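Local coordinates for protein nourseothricin acetyltransferase (Streptomyces noursei, PDB 5C82) that probably transfers an acetyl group from acetyl-CoA to the antibiotic nourseothricin, a GNAT-family reaction that would account for the resistance it confers, at residues 32-37 and 47-52; 79-84 and 94-99; 103-108 and 139-144. The protein carries 1 engineered substitution. All coordinates share one frame; numbering follows the deposited sequence.

Contact 1: 32-37 and 47-52; sequences TDTVFR and LREVPV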
loop_
_atom_site.group_PDB
_atom_site.type_symbol
_atom_site.label_atom_id
_atom_site.label_comp_id
_atom_site.label_asym_id
_atom_site.label_seq_id
_atom_site.Cartn_x
_atom_site.Cartn_y
_atom_site.Cartn_z
ATOM N N THR A 32 -15.040 -12.862 -16.045
ATOM C CA THR A 32 -15.598 -11.529 -16.219
ATOM C C THR A 32 -15.602 -11.101 -17.686
ATOM O O THR A 32 -14.662 -11.400 -18.415
ATOM C CB THR A 32 -14.887 -10.521 -15.270
ATOM O OG1 THR A 32 -15.465 -9.219 -15.420
ATOM C CG2 THR A 32 -13.362 -10.472 -15.461
ATOM N N ASP A 33 -16.670 -10.387 -18.096
ATOM C CA ASP A 33 -16.861 -9.862 -19.456
ATOM C C ASP A 33 -16.275 -8.445 -19.565
ATOM O O ASP A 33 -16.246 -7.882 -20.660
ATOM C CB ASP A 33 -18.369 -9.829 -19.806
ATOM C CG ASP A 33 -19.081 -11.170 -19.783
ATOM O OD1 ASP A 33 -18.645 -12.088 -20.512
ATOM O OD2 ASP A 33 -20.103 -11.286 -19.075
ATOM N N THR A 34 -15.834 -7.855 -18.429
ATOM C CA THR A 34 -15.277 -6.482 -18.380
ATOM C C THR A 34 -14.104 -6.424 -17.406
ATOM O O THR A 34 -13.963 -7.320 -16.583
ATOM C CB THR A 34 -16.326 -5.401 -17.972
ATOM O OG1 THR A 34 -16.683 -5.576 -16.613
ATOM C CG2 THR A 34 -17.583 -5.393 -18.825
ATOM N N VAL A 35 -13.262 -5.371 -17.509
ATOM C CA VAL A 35 -12.119 -5.098 -16.625
ATOM C C VAL A 35 -12.035 -3.588 -16.486
ATOM O O VAL A 35 -12.558 -2.862 -17.336
ATOM C CB VAL A 35 -10.727 -5.698 -17.077
ATOM C CG1 VAL A 35 -10.752 -7.229 -17.175
ATOM C CG2 VAL A 35 -10.215 -5.063 -18.383
ATOM N N PHE A 36 -11.390 -3.108 -15.429
ATOM C CA PHE A 36 -11.163 -1.674 -15.284
ATOM C C PHE A 36 -9.752 -1.462 -15.779
ATOM O O PHE A 36 -8.803 -2.042 -15.228
ATOM C CB PHE A 36 -11.365 -1.185 -13.849
ATOM C CG PHE A 36 -12.823 -1.010 -13.467
ATOM C CD1 PHE A 36 -13.581 -2.093 -13.030
ATOM C CD2 PHE A 36 -13.426 0.252 -13.507
ATOM C CE1 PHE A 36 -14.921 -1.925 -12.656
ATOM C CE2 PHE A 36 -14.761 0.421 -13.128
ATOM C CZ PHE A 36 -15.500 -0.667 -12.692
ATOM N N ARG A 37 -9.646 -0.779 -16.927
ATOM C CA ARG A 37 -8.375 -0.452 -17.562
ATOM C C ARG A 37 -7.850 0.758 -16.830
ATOM O O ARG A 37 -8.590 1.730 -16.608
ATOM C CB ARG A 37 -8.567 -0.128 -19.066
ATOM C CG ARG A 37 -7.248 0.156 -19.807
ATOM C CD ARG A 37 -7.476 0.364 -21.288
ATOM N NE ARG A 37 -7.763 -0.897 -21.975
ATOM C CZ ARG A 37 -8.331 -0.990 -23.175
ATOM N NH1 ARG A 37 -8.694 0.107 -23.834
ATOM N NH2 ARG A 37 -8.558 -2.179 -23.717
ATOM N N LEU A 47 -9.309 5.309 -14.576
ATOM C CA LEU A 47 -9.871 3.970 -14.618
ATOM C C LEU A 47 -11.084 4.014 -15.502
ATOM O O LEU A 47 -11.905 4.906 -15.367
ATOM C CB LEU A 47 -10.311 3.489 -13.217
ATOM C CG LEU A 47 -9.267 2.826 -12.321
ATOM C CD1 LEU A 47 -8.210 3.840 -11.822
ATOM C CD2 LEU A 47 -9.948 2.208 -11.134
ATOM N N ARG A 48 -11.202 3.049 -16.400
ATOM C CA ARG A 48 -12.346 2.943 -17.285
ATOM C C ARG A 48 -12.684 1.489 -17.427
ATOM O O ARG A 48 -11.813 0.699 -17.779
ATOM C CB ARG A 48 -12.023 3.554 -18.659
ATOM C CG ARG A 48 -13.238 3.708 -19.581
ATOM C CD ARG A 48 -12.933 4.533 -20.831
ATOM N NE ARG A 48 -11.810 3.996 -21.605
ATOM C CZ ARG A 48 -11.925 3.349 -22.763
ATOM N NH1 ARG A 48 -13.120 3.160 -23.313
ATOM N NH2 ARG A 48 -10.844 2.893 -23.386
ATOM N N GLU A 49 -13.941 1.133 -17.166
ATOM C CA GLU A 49 -14.442 -0.226 -17.355
ATOM C C GLU A 49 -14.606 -0.480 -18.862
ATOM O O GLU A 49 -15.270 0.284 -19.557
ATOM C CB GLU A 49 -15.764 -0.432 -16.630
ATOM C CG GLU A 49 -16.103 -1.910 -16.491
ATOM C CD GLU A 49 -17.345 -2.193 -15.679
ATOM O OE1 GLU A 49 -17.989 -1.224 -15.219
ATOM O OE2 GLU A 49 -17.658 -3.387 -15.466
ATOM N N VAL A 50 -13.906 -1.500 -19.359
ATOM C CA VAL A 50 -13.880 -1.875 -20.761
ATOM C C VAL A 50 -14.329 -3.323 -20.964
ATOM O O VAL A 50 -13.979 -4.185 -20.148
ATOM C CB VAL A 50 -12.491 -1.616 -21.425
ATOM C CG1 VAL A 50 -12.220 -0.116 -21.630
ATOM C CG2 VAL A 50 -11.353 -2.281 -20.654
ATOM N N PRO A 51 -15.067 -3.631 -22.060
ATOM C CA PRO A 51 -15.410 -5.041 -22.317
ATOM C C PRO A 51 -14.167 -5.849 -22.705
ATOM O O PRO A 51 -13.214 -5.285 -23.241
ATOM C CB PRO A 51 -16.403 -4.968 -23.485
ATOM C CG PRO A 51 -16.085 -3.680 -24.187
ATOM C CD PRO A 51 -15.559 -2.738 -23.139
ATOM N N VAL A 52 -14.158 -7.156 -22.395
ATOM C CA VAL A 52 -13.079 -8.065 -22.778
ATOM C C VAL A 52 -13.691 -9.257 -23.492
ATOM O O VAL A 52 -14.656 -9.838 -22.990
ATOM C CB VAL A 52 -12.097 -8.505 -21.640
ATOM C CG1 VAL A 52 -11.144 -7.381 -21.253
ATOM C CG2 VAL A 52 -12.828 -9.059 -20.415
#

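Contact 2: 79-84 and 94-99; sequences SRTFVA and FVVVSY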
loop_
_atom_site.group_PDB
_atom_site.type_symbol
_atom_site.label_atom_id
_atom_site.label_comp_id
_atom_site.label_asym_id
_atom_site.label_seq_id
_atom_site.Cartn_x
_atom_site.Cartn_y
_atom_site.Cartn_z
ATOM N N SER A 79 -5.378 -9.290 14.315
ATOM C CA SER A 79 -5.699 -10.142 13.171
ATOM C C SER A 79 -6.890 -11.068 13.511
ATOM O O SER A 79 -7.021 -11.484 14.669
ATOM C CB SER A 79 -4.480 -10.965 12.764
ATOM O OG SER A 79 -4.770 -11.864 11.703
ATOM N N ARG A 80 -7.763 -11.360 12.517
ATOM C CA ARG A 80 -8.916 -12.260 12.664
ATOM C C ARG A 80 -9.437 -12.763 11.318
ATOM O O ARG A 80 -9.393 -12.032 10.331
ATOM C CB ARG A 80 -10.059 -11.590 13.436
ATOM C CG ARG A 80 -11.040 -12.582 14.072
ATOM C CD ARG A 80 -11.804 -11.878 15.151
ATOM N NE ARG A 80 -12.543 -12.776 16.028
ATOM C CZ ARG A 80 -12.632 -12.607 17.340
ATOM N NH1 ARG A 80 -12.003 -11.595 17.930
ATOM N NH2 ARG A 80 -13.334 -13.457 18.077
ATOM N N THR A 81 -9.936 -14.010 11.298
ATOM C CA THR A 81 -10.564 -14.646 10.142
ATOM C C THR A 81 -11.981 -15.068 10.527
ATOM O O THR A 81 -12.166 -15.768 11.519
ATOM C CB THR A 81 -9.748 -15.861 9.622
ATOM O OG1 THR A 81 -8.441 -15.440 9.252
ATOM C CG2 THR A 81 -10.417 -16.571 8.426
ATOM N N PHE A 82 -12.968 -14.665 9.716
ATOM C CA PHE A 82 -14.358 -15.066 9.875
ATOM C C PHE A 82 -14.735 -15.996 8.735
ATOM O O PHE A 82 -14.392 -15.734 7.582
ATOM C CB PHE A 82 -15.301 -13.858 9.920
ATOM C CG PHE A 82 -15.008 -12.911 11.049
ATOM C CD1 PHE A 82 -15.436 -13.194 12.342
ATOM C CD2 PHE A 82 -14.384 -11.694 10.808
ATOM C CE1 PHE A 82 -15.176 -12.309 13.387
ATOM C CE2 PHE A 82 -14.120 -10.806 11.851
ATOM C CZ PHE A 82 -14.534 -11.107 13.132
ATOM N N VAL A 83 -15.419 -17.099 9.062
ATOM C CA VAL A 83 -15.846 -18.101 8.076
ATOM C C VAL A 83 -17.354 -18.144 8.023
ATOM O O VAL A 83 -18.006 -17.891 9.033
ATOM C CB VAL A 83 -15.253 -19.518 8.365
ATOM C CG1 VAL A 83 -13.752 -19.579 8.064
ATOM C CG2 VAL A 83 -15.564 -19.991 9.796
ATOM N N ALA A 84 -17.895 -18.514 6.874
ATOM C CA ALA A 84 -19.330 -18.710 6.631
ATOM C C ALA A 84 -19.525 -20.120 6.093
ATOM O O ALA A 84 -18.894 -20.485 5.098
ATOM C CB ALA A 84 -19.851 -17.698 5.614
ATOM N N PHE A 94 -14.981 -16.834 3.384
ATOM C CA PHE A 94 -14.170 -16.356 4.505
ATOM C C PHE A 94 -13.707 -14.930 4.283
ATOM O O PHE A 94 -13.677 -14.447 3.149
ATOM C CB PHE A 94 -12.959 -17.300 4.781
ATOM C CG PHE A 94 -11.910 -17.312 3.692
ATOM C CD1 PHE A 94 -12.010 -18.190 2.618
ATOM C CD2 PHE A 94 -10.823 -16.439 3.739
ATOM C CE1 PHE A 94 -11.057 -18.182 1.597
ATOM C CE2 PHE A 94 -9.872 -16.422 2.709
ATOM C CZ PHE A 94 -9.993 -17.296 1.645
ATOM N N VAL A 95 -13.295 -14.277 5.351
ATOM C CA VAL A 95 -12.719 -12.919 5.305
ATOM C C VAL A 95 -11.586 -12.882 6.338
ATOM O O VAL A 95 -11.749 -13.354 7.471
ATOM C CB VAL A 95 -13.764 -11.759 5.481
ATOM C CG1 VAL A 95 -14.404 -11.751 6.869
ATOM C CG2 VAL A 95 -13.145 -10.397 5.171
ATOM N N VAL A 96 -10.433 -12.382 5.921
ATOM C CA VAL A 96 -9.276 -12.246 6.791
ATOM C C VAL A 96 -9.122 -10.749 6.966
ATOM O O VAL A 96 -9.112 -10.005 5.976
ATOM C CB VAL A 96 -7.981 -12.917 6.222
ATOM C CG1 VAL A 96 -6.818 -12.818 7.217
ATOM C CG2 VAL A 96 -8.229 -14.371 5.820
ATOM N N VAL A 97 -9.031 -10.314 8.222
ATOM C CA VAL A 97 -8.874 -8.916 8.595
ATOM C C VAL A 97 -7.654 -8.733 9.472
ATOM O O VAL A 97 -7.256 -9.647 10.207
ATOM C CB VAL A 97 -10.158 -8.261 9.192
ATOM C CG1 VAL A 97 -11.351 -8.406 8.246
ATOM C CG2 VAL A 97 -10.500 -8.781 10.597
ATOM N N SER A 98 -7.052 -7.547 9.375
ATOM C CA SER A 98 -5.891 -7.149 10.156
ATOM C C SER A 98 -6.112 -5.685 10.562
ATOM O O SER A 98 -6.560 -4.887 9.742
ATOM C CB SER A 98 -4.627 -7.298 9.317
ATOM O OG SER A 98 -3.550 -6.579 9.887
ATOM N N TYR A 99 -5.807 -5.338 11.817
ATOM C CA TYR A 99 -5.990 -3.977 12.309
ATOM C C TYR A 99 -4.657 -3.270 12.559
ATOM O O TYR A 99 -3.749 -3.856 13.156
ATOM C CB TYR A 99 -6.828 -3.968 13.591
ATOM C CG TYR A 99 -7.093 -2.567 14.100
ATOM C CD1 TYR A 99 -7.908 -1.688 13.390
ATOM C CD2 TYR A 99 -6.512 -2.111 15.283
ATOM C CE1 TYR A 99 -8.134 -0.393 13.839
ATOM C CE2 TYR A 99 -6.741 -0.819 15.747
ATOM C CZ TYR A 99 -7.569 0.030 15.028
ATOM O OH TYR A 99 -7.788 1.313 15.452
#

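Contact 3: 103-108 and 139-144; sequences NRRLTV and AGHLWL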
loop_
_atom_site.group_PDB
_atom_site.type_symbol
_atom_site.label_atom_id
_atom_site.label_comp_id
_atom_site.label_asym_id
_atom_site.label_seq_id
_atom_site.Cartn_x
_atom_site.Cartn_y
_atom_site.Cartn_z
ATOM N N ASN A 103 -3.071 4.314 11.949
ATOM C CA ASN A 103 -4.026 5.030 11.111
ATOM C C ASN A 103 -5.433 4.505 11.303
ATOM O O ASN A 103 -6.330 4.859 10.529
ATOM C CB ASN A 103 -3.598 5.042 9.642
ATOM C CG ASN A 103 -3.506 3.690 9.000
ATOM O OD1 ASN A 103 -3.514 2.654 9.670
ATOM N ND2 ASN A 103 -3.342 3.679 7.681
ATOM N N ARG A 104 -5.635 3.686 12.376
ATOM C CA ARG A 104 -6.925 3.105 12.776
ATOM C C ARG A 104 -7.601 2.461 11.558
ATOM O O ARG A 104 -8.773 2.697 11.258
ATOM C CB ARG A 104 -7.826 4.167 13.435
ATOM C CG ARG A 104 -7.196 4.894 14.623
ATOM C CD ARG A 104 -7.937 6.190 14.919
ATOM N NE ARG A 104 -9.320 5.973 15.361
ATOM C CZ ARG A 104 -10.381 6.623 14.880
ATOM N NH1 ARG A 104 -10.235 7.530 13.917
ATOM N NH2 ARG A 104 -11.595 6.361 15.347
ATOM N N ARG A 105 -6.816 1.678 10.834
ATOM C CA ARG A 105 -7.291 1.052 9.621
ATOM C C ARG A 105 -7.492 -0.429 9.827
ATOM O O ARG A 105 -6.581 -1.132 10.243
ATOM C CB ARG A 105 -6.295 1.321 8.458
ATOM C CG ARG A 105 -6.511 0.448 7.215
ATOM C CD ARG A 105 -5.452 0.695 6.158
ATOM N NE ARG A 105 -5.687 1.965 5.454
ATOM C CZ ARG A 105 -5.025 2.355 4.369
ATOM N NH1 ARG A 105 -4.102 1.567 3.823
ATOM N NH2 ARG A 105 -5.325 3.498 3.781
ATOM N N LEU A 106 -8.667 -0.905 9.456
ATOM C CA LEU A 106 -8.924 -2.326 9.426
ATOM C C LEU A 106 -8.741 -2.722 7.951
ATOM O O LEU A 106 -9.475 -2.270 7.075
ATOM C CB LEU A 106 -10.338 -2.627 9.943
ATOM C CG LEU A 106 -10.712 -4.065 10.355
ATOM C CD1 LEU A 106 -11.359 -4.823 9.249
ATOM C CD2 LEU A 106 -9.622 -4.786 11.127
ATOM N N THR A 107 -7.716 -3.495 7.680
ATOM C CA THR A 107 -7.402 -3.999 6.348
ATOM C C THR A 107 -8.132 -5.309 6.118
ATOM O O THR A 107 -8.061 -6.224 6.938
ATOM C CB THR A 107 -5.860 -4.109 6.179
ATOM O OG1 THR A 107 -5.339 -2.785 6.105
ATOM C CG2 THR A 107 -5.429 -4.902 4.924
ATOM N N VAL A 108 -8.832 -5.401 5.006
ATOM C CA VAL A 108 -9.493 -6.643 4.611
ATOM C C VAL A 108 -8.417 -7.306 3.756
ATOM O O VAL A 108 -8.219 -6.907 2.603
ATOM C CB VAL A 108 -10.829 -6.393 3.838
ATOM C CG1 VAL A 108 -11.471 -7.712 3.422
ATOM C CG2 VAL A 108 -11.807 -5.547 4.664
ATOM N N ALA A 139 -11.648 1.473 14.844
ATOM C CA ALA A 139 -11.162 1.843 13.513
ATOM C C ALA A 139 -11.890 3.074 12.969
ATOM O O ALA A 139 -13.062 3.281 13.273
ATOM C CB ALA A 139 -11.327 0.672 12.552
ATOM N N GLY A 140 -11.186 3.896 12.198
ATOM C CA GLY A 140 -11.781 5.056 11.555
ATOM C C GLY A 140 -12.258 4.686 10.155
ATOM O O GLY A 140 -13.146 5.352 9.600
ATOM N N HIS A 141 -11.663 3.608 9.563
ATOM C CA HIS A 141 -12.035 3.131 8.230
ATOM C C HIS A 141 -11.654 1.661 7.954
ATOM O O HIS A 141 -10.815 1.060 8.628
ATOM C CB HIS A 141 -11.487 4.072 7.111
ATOM C CG HIS A 141 -10.003 3.978 6.871
ATOM N ND1 HIS A 141 -9.097 4.675 7.654
ATOM C CD2 HIS A 141 -9.325 3.285 5.923
ATOM C CE1 HIS A 141 -7.901 4.397 7.153
ATOM N NE2 HIS A 141 -7.988 3.551 6.119
ATOM N N LEU A 142 -12.301 1.097 6.937
ATOM C CA LEU A 142 -12.038 -0.248 6.414
ATOM C C LEU A 142 -11.354 -0.041 5.084
ATOM O O LEU A 142 -11.614 0.937 4.387
ATOM C CB LEU A 142 -13.325 -1.043 6.230
ATOM C CG LEU A 142 -13.858 -1.741 7.482
ATOM C CD1 LEU A 142 -14.741 -0.808 8.263
ATOM C CD2 LEU A 142 -14.641 -3.014 7.101
ATOM N N TRP A 143 -10.436 -0.914 4.762
ATOM C CA TRP A 143 -9.648 -0.759 3.551
ATOM C C TRP A 143 -9.473 -2.087 2.856
ATOM O O TRP A 143 -9.336 -3.107 3.521
ATOM C CB TRP A 143 -8.274 -0.165 3.932
ATOM C CG TRP A 143 -7.319 0.084 2.799
ATOM C CD1 TRP A 143 -7.151 1.250 2.111
ATOM C CD2 TRP A 143 -6.367 -0.848 2.250
ATOM N NE1 TRP A 143 -6.139 1.112 1.182
ATOM C CE2 TRP A 143 -5.654 -0.170 1.233
ATOM C CE3 TRP A 143 -6.077 -2.208 2.486
ATOM C CZ2 TRP A 143 -4.618 -0.781 0.509
ATOM C CZ3 TRP A 143 -5.058 -2.816 1.759
ATOM C CH2 TRP A 143 -4.318 -2.097 0.809
ATOM N N LEU A 144 -9.409 -2.071 1.518
ATOM C CA LEU A 144 -9.132 -3.312 0.794
ATOM C C LEU A 144 -8.378 -3.048 -0.498
ATOM O O LEU A 144 -8.380 -1.938 -1.035
ATOM C CB LEU A 144 -10.407 -4.170 0.556
ATOM C CG LEU A 144 -11.512 -3.564 -0.335
ATOM C CD1 LEU A 144 -11.229 -3.833 -1.849
ATOM C CD2 LEU A 144 -12.872 -4.110 0.061
HETATM O O HOH W 1 -8.780 6.031 10.218
#

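Contact 1: 32-37 and 47-52
Glu49 lies over one face of the Phe36 ring: its CB sits 3.9 Å from the ring centroid, a CH-pi contact displaced toward the rim. Beyond CB the glutamate chain runs extended across the ring, and the carboxylate stacks on it with the two planes 20° apart, OE1 3.6 Å from Phe36 CZ. The other oxygen, OE2, accepts a 2.7 Å hydrogen bond from Thr34 OG1 on its anti lone pair, while OE1 is hydrogen-bonded to His155 NE2, so both carboxylate oxygens are held. On the other side of the hairpin Val50 lies against both guanidinium groups, CG2 over a face of Arg37 and CG1 over the centre of Arg48. These like charges approach to 3.5 Å between Arg37 NH1 and Arg48 NH2, their planes steeply turned. Val35 CG2 meets Val50 CG2 and Val52 CG1, each at 3.8 Å. Val35 and Val50 also exchange two backbone bonds, as do Arg37 and Arg48, the pattern of an antiparallel hairpin. The pair stands at the surface in a separate small sheet; Thr32, Thr34 and Phe36 rest on helix 151-158, the backbone O of Phe36 is hydrogen-bonded to Asn148 ND2, and Leu47 makes backbone bonds to the second subunit.

Contact 2: 79-84 and 94-99
Phe82 and Val95 lie side by side on one face of this antiparallel hairpin, pointing the same way. The valine's CG1 is a knob at the in-plane edge of the phenylalanine ring, 3.8 Å from Phe82 CB and 3.9 Å from Phe82 CD2. That methyl is put there by a chi1 of 66°, which sets CG1 between the backbone N and the carbonyl carbon. Arg80 adds a second wall: its CG sits over a face of the Phe82 ring, displaced toward the rim. Val97 CG2 packs against Arg80, 3.4 Å from Arg80 O and 4.0 Å from Arg80 CB, and comes more loosely, and obliquely, to Phe82 CE2. The outer arginine chain extends away from the valines to Thr14, which accepts a bond from NE.

The opposite face carries Thr81, Val83, Phe94 and Val96. Thr81 OG1 fits against the fork of Val96, 3.6 Å from Val96 CG2 and 3.7 Å from Val96 CG1, so a hydroxyl oxygen rests between two methyls. Farther along, Val83 CG1 meets Phe94 at CB, 4.1 Å apart, while the Phe94 ring leads away from the partner strand.

Holding this relief in register are two reciprocal backbone pairs, Arg80 with Val97 and Phe82 with Val95; the shortest of the four bonds is Val97 N to Arg80 O, 2.7 Å.

The hairpin belongs to the large mixed sheet of the GNAT fold. Strand 11-14 flanks 79-84 on its outer side, and strand 105-113 flanks 94-99, where Val95 touches Val108 and Val97 touches Leu106. Helix 122-137 packs on the face bearing Arg80 and Val97, with Phe133 touching both and Ala130 meeting Val97.

Contact 3: 103-108 and 139-144
Arg105 NE donates a nearly straight 2.9 Å hydrogen bond to His141 NE2. His141 NE2 lies close to the guanidinium plane, while Arg105 NE is tilted 20° from the imidazole plane; the two flat groups stand almost perpendicular, at 87°. The same guanidinium lies flat on Trp143, its CZ 3.5 Å from the centroid of the five-membered ring, a cation-pi stack with Trp143 CD1 over its centre. A bend at chi3, -75°, turns NE toward both partners. Asn103 ND2, hydrogen-bonded to Leu171 O of the second subunit, sits over the opposite guanidinium face toward the rim, and Asp168 of that subunit forms a salt bridge with Arg105 NH2, so both faces are met and the edge is held. At the far side of the imidazole, a water in the ring plane joins His141 ND1, 2.9 Å away, to Asn103 O.

Nearer the chain turns, Arg104 O accepts Gly140 N at 2.9 Å and His141 N weakly, while the Arg104 guanidinium lies over the peptide of Ala139 and Gly140. Beyond them, Leu106 N bonds to His141 O, Trp143 N to Leu106 O, and Val108 N to Trp143 O. Thr107 CG2 packs near the plane of the indole at its edge, 3.7 Å from Trp143 CE3. On the other face Val108 CB lies 4.0 Å from Leu144 CB; Leu106, Val108 and Leu142 pack there against helix 122-137.

Two neighbouring parallel strands joined through that helix make a beta-alpha-beta crossover, here in the central sheet of a GNAT fold, with the face bearing Arg105, His141 and Trp143 turned to the second subunit.

How the contacts relate
From the N terminus, contact 1 comes first, closing the tight hairpin of strands 34-40 and 44-58 in a small three-stranded sheet. Residues 63-75, which follow, are not modelled; contact 2 then closes a second hairpin in the large mixed sheet. Strand 91-100 leads on to strand 105-113, and contact 3 closes the longer loop that returns through helix 122-137. All three follow in series, none nested or crossed. Contacts 2 and 3 share one sheet and touch, Ser98 O probably accepting a bond from Thr107 N at 2.7 Å. Contact 1 stands apart, its centre about 29 Å from that of contact 2 and about 27 Å from that of contact 3.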